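Local coordinates for predicted ATPase of the ABC class (Vibrio vulnificus, PDB 5D6A), which is a predicted ABC-class ATPase that binds the ATP analogue AMP-PNP and probably hydrolyses ATP, at residues L358-E362 / D363-T367; T388-V391 / D392-Q396; G410-G413 / D414-D417. All coordinates share one frame; numbering follows the deposited sequence.

Contact 1 (L358-E362 / D363-T367); sequences LLIDE and DTSAT. With ANP (phosphoaminophosphonic acid-adenylate ester), chain C.
D361 and D363 meet at the end of strand 357-361, where a run of aliphatic residues followed by D361-E362 is consistent with a Walker B motif of a P-loop ATPase. The D361 side chain can be followed outward. Its CB packs against T364 OG1 at 3.7 Å. From there CG extends opposite the backbone N (chi1 -174°), beside the carbonyl carbon, which brings OD1 to the amide of D363. OD1 receives that D363 N-H at 3.0 Å, an Asx turn in which the amide comes from above the carboxylate plane. OD2 lies 3.7 Å from O1G of the ANP gamma-phosphate and is hydrogen-bonded to S272 OG, so an aspartate suits a place where one branch shapes the turn and the other faces the nucleotide site. The D361 carbonyl closes a beta turn by accepting T364 N-H at 2.8 Å. D363 points its own carboxylate at the phosphate and has a sodium ion about 3 Å from its side chain. T364 and S365 suit the turn because their short side chains bring hydroxyls to one water, which also accepts from D361 N. S365 OG, itself bonded to Q343 NE2, lies 3.6 Å from I360 CG2.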
loop_
_atom_site.group_PDB
_atom_site.type_symbol
_atom_site.label_atom_id
_atom_site.label_comp_id
_atom_site.label_asym_id
_atom_site.label_seq_id
_atom_site.Cartn_x
_atom_site.Cartn_y
_atom_site.Cartn_z
ATOM N N LEU A 358 -11.727 -18.105 -8.998
ATOM C CA LEU A 358 -11.552 -16.662 -8.975
ATOM C C LEU A 358 -12.356 -16.090 -7.826
ATOM O O LEU A 358 -13.532 -16.405 -7.674
ATOM C CB LEU A 358 -12.027 -16.057 -10.292
ATOM C CG LEU A 358 -11.297 -16.546 -11.542
ATOM C CD1 LEU A 358 -12.013 -16.061 -12.790
ATOM C CD2 LEU A 358 -9.842 -16.106 -11.536
ATOM N N LEU A 359 -11.719 -15.252 -7.018
ATOM C CA LEU A 359 -12.378 -14.638 -5.873
ATOM C C LEU A 359 -12.580 -13.162 -6.163
ATOM O O LEU A 359 -11.652 -12.482 -6.584
ATOM C CB LEU A 359 -11.529 -14.833 -4.614
ATOM C CG LEU A 359 -11.095 -16.282 -4.353
ATOM C CD1 LEU A 359 -10.215 -16.362 -3.117
ATOM C CD2 LEU A 359 -12.297 -17.207 -4.219
ATOM N N ILE A 360 -13.797 -12.670 -5.953
ATOM C CA ILE A 360 -14.122 -11.268 -6.220
ATOM C C ILE A 360 -14.948 -10.666 -5.098
ATOM O O ILE A 360 -15.830 -11.321 -4.548
ATOM C CB ILE A 360 -14.900 -11.120 -7.545
ATOM C CG1 ILE A 360 -14.042 -11.618 -8.710
ATOM C CG2 ILE A 360 -15.315 -9.670 -7.766
ATOM C CD1 ILE A 360 -14.730 -11.564 -10.054
ATOM N N ASP A 361 -14.654 -9.412 -4.764
ATOM C CA ASP A 361 -15.377 -8.691 -3.722
ATOM C C ASP A 361 -15.889 -7.394 -4.333
ATOM O O ASP A 361 -15.106 -6.515 -4.690
ATOM C CB ASP A 361 -14.468 -8.415 -2.521
ATOM C CG ASP A 361 -15.211 -7.792 -1.347
ATOM O OD1 ASP A 361 -16.336 -7.283 -1.536
ATOM O OD2 ASP A 361 -14.660 -7.805 -0.225
ATOM N N GLU A 362 -17.210 -7.288 -4.439
ATOM C CA GLU A 362 -17.865 -6.129 -5.040
ATOM C C GLU A 362 -17.417 -4.794 -4.434
ATOM O O GLU A 362 -17.435 -3.767 -5.115
ATOM C CB GLU A 362 -19.387 -6.284 -4.934
ATOM C CG GLU A 362 -20.180 -5.255 -5.724
ATOM C CD GLU A 362 -21.676 -5.528 -5.726
ATOM O OE1 GLU A 362 -22.189 -6.117 -4.749
ATOM O OE2 GLU A 362 -22.346 -5.135 -6.707
ATOM N N ASP A 363 -17.007 -4.811 -3.169
ATOM C CA ASP A 363 -16.551 -3.592 -2.501
ATOM C C ASP A 363 -15.135 -3.156 -2.913
ATOM O O ASP A 363 -14.734 -2.027 -2.643
ATOM C CB ASP A 363 -16.664 -3.733 -0.979
ATOM C CG ASP A 363 -18.115 -3.805 -0.504
ATOM O OD1 ASP A 363 -19.035 -3.775 -1.353
ATOM O OD2 ASP A 363 -18.337 -3.879 0.723
ATOM N N THR A 364 -14.386 -4.040 -3.564
ATOM C CA THR A 364 -13.043 -3.694 -4.029
ATOM C C THR A 364 -12.910 -3.979 -5.529
ATOM O O THR A 364 -11.867 -4.438 -5.991
ATOM C CB THR A 364 -11.952 -4.472 -3.263
ATOM O OG1 THR A 364 -12.036 -5.869 -3.576
ATOM C CG2 THR A 364 -12.099 -4.266 -1.761
ATOM N N SER A 365 -13.969 -3.694 -6.287
ATOM C CA SER A 365 -13.969 -3.934 -7.729
ATOM C C SER A 365 -14.641 -2.810 -8.508
ATOM O O SER A 365 -15.341 -1.968 -7.936
ATOM C CB SER A 365 -14.670 -5.257 -8.042
ATOM O OG SER A 365 -13.977 -6.349 -7.467
ATOM N N ALA A 366 -14.420 -2.814 -9.820
ATOM C CA ALA A 366 -15.000 -1.818 -10.710
ATOM C C ALA A 366 -16.434 -2.198 -11.042
ATOM O O ALA A 366 -16.677 -3.221 -11.678
ATOM C CB ALA A 366 -14.176 -1.702 -11.984
ATOM N N THR A 367 -17.379 -1.369 -10.608
ATOM C CA THR A 367 -18.798 -1.614 -10.851
ATOM C C THR A 367 -19.079 -1.785 -12.344
ATOM O O THR A 367 -19.838 -2.671 -12.745
ATOM C CB THR A 367 -19.655 -0.460 -10.299
ATOM O OG1 THR A 367 -19.330 -0.240 -8.918
ATOM C CG2 THR A 367 -21.149 -0.764 -10.435
HETATM P PG ANP C . -17.837 -6.554 2.663
HETATM O O1G ANP C . -17.530 -7.889 2.031
HETATM O O2G ANP C . -16.795 -5.496 2.381
HETATM O O3G ANP C . -19.262 -6.117 2.423
HETATM P PB ANP C . -19.109 -7.133 5.393
HETATM O O1B ANP C . -19.790 -8.378 4.911
HETATM O O2B ANP C . -19.915 -5.854 5.402
HETATM N N3B ANP C . -17.697 -6.845 4.389
HETATM P PA ANP C . -17.136 -7.712 7.323
HETATM O O1A ANP C . -16.885 -9.193 7.404
HETATM O O2A ANP C . -16.233 -6.865 6.461
HETATM O O3A ANP C . -18.667 -7.447 6.908
HETATM O "O5'" ANP C . -17.089 -7.099 8.805
HETATM C "C5'" ANP C . -17.863 -7.669 9.850
HETATM C "C4'" ANP C . -17.250 -7.320 11.199
HETATM O "O4'" ANP C . -17.681 -8.286 12.162
HETATM C "C3'" ANP C . -15.728 -7.357 11.199
HETATM O "O3'" ANP C . -15.208 -6.324 12.048
HETATM C "C2'" ANP C . -15.383 -8.730 11.731
HETATM O "O2'" ANP C . -14.176 -8.714 12.502
HETATM C "C1'" ANP C . -16.595 -9.119 12.572
HETATM N N9 ANP C . -16.960 -10.545 12.391
HETATM C C8 ANP C . -17.067 -11.213 11.222
HETATM N N7 ANP C . -17.416 -12.506 11.445
HETATM C C5 ANP C . -17.540 -12.674 12.774
HETATM C C6 ANP C . -17.885 -13.790 13.685
HETATM N N6 ANP C . -18.176 -15.017 13.197
HETATM N N1 ANP C . -17.900 -13.541 15.015
HETATM C C2 ANP C . -17.613 -12.321 15.518
HETATM N N3 ANP C . -17.291 -11.268 14.738
HETATM C C4 ANP C . -17.240 -11.380 13.389
HETATM O O HOH W 1 -12.435 -7.835 -5.732
#

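Contact 2 (T388-V391 / D392-Q396); sequences TPLV and DRIGQ
T388 and R393 meet where the chain enters helix 390-401, the first turn of which gathers around the L390 carbonyl. With T388 OG1 beside the backbone N (chi1 -57°) and bonded to N321 ND2, CG2 takes the place anti to that nitrogen and comes 3.6 Å from R393 NE. A threonine therefore serves both needs, one branch apolar and one polar. The arginine bends at chi2 (-62°), folding back over the helix start before straightening to its guanidinium. NH1 then donates to Q396 OE1 at 2.9 Å, one turn further on. The amide oxygen lies in the guanidinium plane and offers a lone pair in its own carbonyl plane, a geometry that, with the weak bond from R393 NE to N318 O and the bond from Q396 NE2 to A454 O, limits how far either group can turn.

P389, with no N-H to give, begins the turn through its carbonyl, which accepts D392 N-H at 3.0 Å. The D392 carboxylate leans back over the chain, with OD2 3.6 Å from P389 CD and OD1 3.6 Å from V391 CG1. L390 O takes a nearly straight bond from I394 N (172°) and a weak one from R393 N. One turn apart, L390 CD1 rests on I394 CB at 3.7 Å. I394 CG2, set between its own backbone N and carbonyl carbon, comes 3.5 Å from V391 O.

These two aliphatic side chains anchor the helix in the core: I394 packs on T405 and I407 of strand 404-408, and L390 packs on F369 and M370 of helix 367-370.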
loop_
_atom_site.group_PDB
_atom_site.type_symbol
_atom_site.label_atom_id
_atom_site.label_comp_id
_atom_site.label_asym_id
_atom_site.label_seq_id
_atom_site.Cartn_x
_atom_site.Cartn_y
_atom_site.Cartn_z
ATOM N N THR A 388 -18.030 -5.724 -22.242
ATOM C CA THR A 388 -18.774 -6.925 -21.872
ATOM C C THR A 388 -18.522 -7.224 -20.389
ATOM O O THR A 388 -17.436 -7.682 -20.026
ATOM C CB THR A 388 -18.350 -8.129 -22.735
ATOM O OG1 THR A 388 -18.537 -7.813 -24.120
ATOM C CG2 THR A 388 -19.169 -9.366 -22.387
ATOM N N PRO A 389 -19.529 -6.977 -19.526
ATOM C CA PRO A 389 -19.353 -7.185 -18.089
ATOM C C PRO A 389 -19.232 -8.652 -17.705
ATOM O O PRO A 389 -19.763 -9.523 -18.396
ATOM C CB PRO A 389 -20.620 -6.576 -17.493
ATOM C CG PRO A 389 -21.646 -6.771 -18.548
ATOM C CD PRO A 389 -20.928 -6.652 -19.861
ATOM N N LEU A 390 -18.539 -8.908 -16.600
ATOM C CA LEU A 390 -18.306 -10.264 -16.113
ATOM C C LEU A 390 -19.579 -11.109 -16.055
ATOM O O LEU A 390 -19.561 -12.283 -16.421
ATOM C CB LEU A 390 -17.645 -10.220 -14.730
ATOM C CG LEU A 390 -17.388 -11.565 -14.042
ATOM C CD1 LEU A 390 -16.543 -12.487 -14.912
ATOM C CD2 LEU A 390 -16.729 -11.347 -12.689
ATOM N N VAL A 391 -20.679 -10.512 -15.608
ATOM C CA VAL A 391 -21.953 -11.230 -15.497
ATOM C C VAL A 391 -22.284 -12.036 -16.767
ATOM O O VAL A 391 -22.875 -13.113 -16.684
ATOM C CB VAL A 391 -23.115 -10.267 -15.142
ATOM C CG1 VAL A 391 -23.299 -9.204 -16.218
ATOM C CG2 VAL A 391 -24.409 -11.038 -14.919
ATOM N N ASP A 392 -21.889 -11.519 -17.928
ATOM C CA ASP A 392 -22.137 -12.196 -19.205
ATOM C C ASP A 392 -21.107 -13.295 -19.503
ATOM O O ASP A 392 -21.411 -14.264 -20.202
ATOM C CB ASP A 392 -22.152 -11.181 -20.360
ATOM C CG ASP A 392 -23.295 -10.172 -20.253
ATOM O OD1 ASP A 392 -24.233 -10.400 -19.463
ATOM O OD2 ASP A 392 -23.259 -9.154 -20.979
ATOM N N ARG A 393 -19.892 -13.142 -18.978
ATOM C CA ARG A 393 -18.822 -14.114 -19.218
ATOM C C ARG A 393 -18.650 -15.131 -18.099
ATOM O O ARG A 393 -18.272 -16.273 -18.351
ATOM C CB ARG A 393 -17.488 -13.394 -19.427
ATOM C CG ARG A 393 -17.439 -12.487 -20.645
ATOM C CD ARG A 393 -17.651 -13.261 -21.936
ATOM N NE ARG A 393 -17.415 -12.430 -23.112
ATOM C CZ ARG A 393 -17.544 -12.846 -24.369
ATOM N NH1 ARG A 393 -17.921 -14.093 -24.632
ATOM N NH2 ARG A 393 -17.300 -12.009 -25.371
ATOM N N ILE A 394 -18.923 -14.719 -16.867
ATOM C CA ILE A 394 -18.752 -15.599 -15.710
ATOM C C ILE A 394 -19.424 -16.959 -15.895
ATOM O O ILE A 394 -18.882 -17.980 -15.471
ATOM C CB ILE A 394 -19.264 -14.933 -14.416
ATOM C CG1 ILE A 394 -18.812 -15.733 -13.190
ATOM C CG2 ILE A 394 -20.778 -14.749 -14.461
ATOM C CD1 ILE A 394 -19.260 -15.132 -11.878
ATOM N N GLY A 395 -20.598 -16.971 -16.523
ATOM C CA GLY A 395 -21.319 -18.213 -16.774
ATOM C C GLY A 395 -20.550 -19.098 -17.737
ATOM O O GLY A 395 -20.485 -20.314 -17.564
ATOM N N GLN A 396 -19.958 -18.472 -18.750
ATOM C CA GLN A 396 -19.176 -19.186 -19.755
ATOM C C GLN A 396 -17.876 -19.741 -19.165
ATOM O O GLN A 396 -17.438 -20.824 -19.547
ATOM C CB GLN A 396 -18.897 -18.270 -20.951
ATOM C CG GLN A 396 -20.164 -17.863 -21.695
ATOM C CD GLN A 396 -19.927 -16.844 -22.797
ATOM O OE1 GLN A 396 -18.934 -16.121 -22.793
ATOM N NE2 GLN A 396 -20.860 -16.770 -23.736
#

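Contact 3 (G410-G413 / D414-D417); sequences GGSG and DYLD
A local turn contact joins S412-G413 to D414-L416 in the loop between strands 404-408 and 421-425 of the P-loop ATPase core. It is a type I beta turn, with D414 and Y415 at its two central corners, and its closing bond runs from L416 N to G413 O. At 3.3 Å that bond is weak. The leucine that donates it also lies with its side chain beside the G413 carbonyl, so the same oxygen meets both the amide and the aliphatic branch of L416.

D414 swings CG between its backbone N and carbonyl carbon (chi1 53°). This turns the carboxylate back along the chain, and OD1 comes 4.0 Å from S412 CB. The short serine reaches the aromatic residue instead through its hydroxyl: S412 OG approaches the Y415 ring obliquely, 3.8 Å from CD1. A tyrosine fits here because its ring can sit in an apolar pocket, touching L262 and I371, while its OH makes a weak hydrogen bond with M370 O. L416, an apolar residue suited to a buried place, also packs on L262 of strand 260-264, on I441 of helix 434-443 and on L379 of the second subunit. Its branch stays beside the turn, with L416 CD1 3.6 Å from G413 O.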
loop_
_atom_site.group_PDB
_atom_site.type_symbol
_atom_site.label_atom_id
_atom_site.label_comp_id
_atom_site.label_asym_id
_atom_site.label_seq_id
_atom_site.Cartn_x
_atom_site.Cartn_y
_atom_site.Cartn_z
ATOM N N GLY A 410 -24.017 -8.054 -2.349
ATOM C CA GLY A 410 -24.783 -7.174 -1.473
ATOM C C GLY A 410 -25.169 -5.865 -2.143
ATOM O O GLY A 410 -25.779 -5.001 -1.511
ATOM N N GLY A 411 -24.820 -5.719 -3.423
ATOM C CA GLY A 411 -25.128 -4.505 -4.183
ATOM C C GLY A 411 -25.990 -4.796 -5.398
ATOM O O GLY A 411 -27.170 -4.447 -5.431
ATOM N N SER A 412 -25.390 -5.433 -6.401
ATOM C CA SER A 412 -26.094 -5.798 -7.631
ATOM C C SER A 412 -26.912 -7.072 -7.422
ATOM O O SER A 412 -26.720 -7.782 -6.433
ATOM C CB SER A 412 -25.099 -5.997 -8.774
ATOM O OG SER A 412 -24.116 -6.966 -8.442
ATOM N N GLY A 413 -27.819 -7.359 -8.351
ATOM C CA GLY A 413 -28.669 -8.544 -8.232
ATOM C C GLY A 413 -28.852 -9.365 -9.494
ATOM O O GLY A 413 -29.494 -10.415 -9.458
ATOM N N ASP A 414 -28.291 -8.904 -10.608
ATOM C CA ASP A 414 -28.421 -9.637 -11.874
ATOM C C ASP A 414 -27.561 -10.913 -11.915
ATOM O O ASP A 414 -27.734 -11.753 -12.800
ATOM C CB ASP A 414 -28.131 -8.722 -13.073
ATOM C CG ASP A 414 -26.799 -8.011 -12.964
ATOM O OD1 ASP A 414 -26.113 -8.171 -11.931
ATOM O OD2 ASP A 414 -26.441 -7.280 -13.911
ATOM N N TYR A 415 -26.640 -11.048 -10.961
ATOM C CA TYR A 415 -25.809 -12.252 -10.857
ATOM C C TYR A 415 -26.591 -13.435 -10.293
ATOM O O TYR A 415 -26.242 -14.586 -10.543
ATOM C CB TYR A 415 -24.596 -12.010 -9.958
ATOM C CG TYR A 415 -23.435 -11.319 -10.618
ATOM C CD1 TYR A 415 -23.396 -9.937 -10.745
ATOM C CD2 TYR A 415 -22.354 -12.052 -11.088
ATOM C CE1 TYR A 415 -22.317 -9.306 -11.343
ATOM C CE2 TYR A 415 -21.274 -11.433 -11.685
ATOM C CZ TYR A 415 -21.259 -10.062 -11.809
ATOM O OH TYR A 415 -20.181 -9.449 -12.403
ATOM N N LEU A 416 -27.638 -13.146 -9.522
ATOM C CA LEU A 416 -28.467 -14.188 -8.903
ATOM C C LEU A 416 -29.017 -15.189 -9.914
ATOM O O LEU A 416 -29.299 -16.339 -9.571
ATOM C CB LEU A 416 -29.646 -13.555 -8.157
ATOM C CG LEU A 416 -29.327 -12.611 -7.000
ATOM C CD1 LEU A 416 -30.613 -11.997 -6.465
ATOM C CD2 LEU A 416 -28.568 -13.337 -5.899
ATOM N N ASP A 417 -29.166 -14.740 -11.155
ATOM C CA ASP A 417 -29.709 -15.571 -12.216
ATOM C C ASP A 417 -28.767 -16.713 -12.609
ATOM O O ASP A 417 -29.187 -17.869 -12.686
ATOM C CB ASP A 417 -30.027 -14.693 -13.433
ATOM C CG ASP A 417 -30.886 -15.399 -14.468
ATOM O OD1 ASP A 417 -31.427 -16.490 -14.181
ATOM O OD2 ASP A 417 -31.037 -14.841 -15.574
#

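The contacts follow one another along the chain as 1, 2 and 3, within one P-loop domain range, their centres about 13 to 14 Å apart. Contact 1 ends strand 357-361 and contact 2 begins helix 390-401; both belong to a beta-alpha-beta crossover between the neighbouring parallel strands 357-361 and 404-408, with contact 3 in the loop that follows. They also touch directly. I360 CD1 packs on L390 CD2, and Y415 OH lies 3.5 Å from L390 CB. E362 OE2 probably accepts a hydrogen bond from S412 N at 3.1 Å. The loop of contact 3 is thus tied through E362 to the strand end that carries the nucleotide-pocket residues D361 and D363, and contacts 1 and 3 both reach the second subunit.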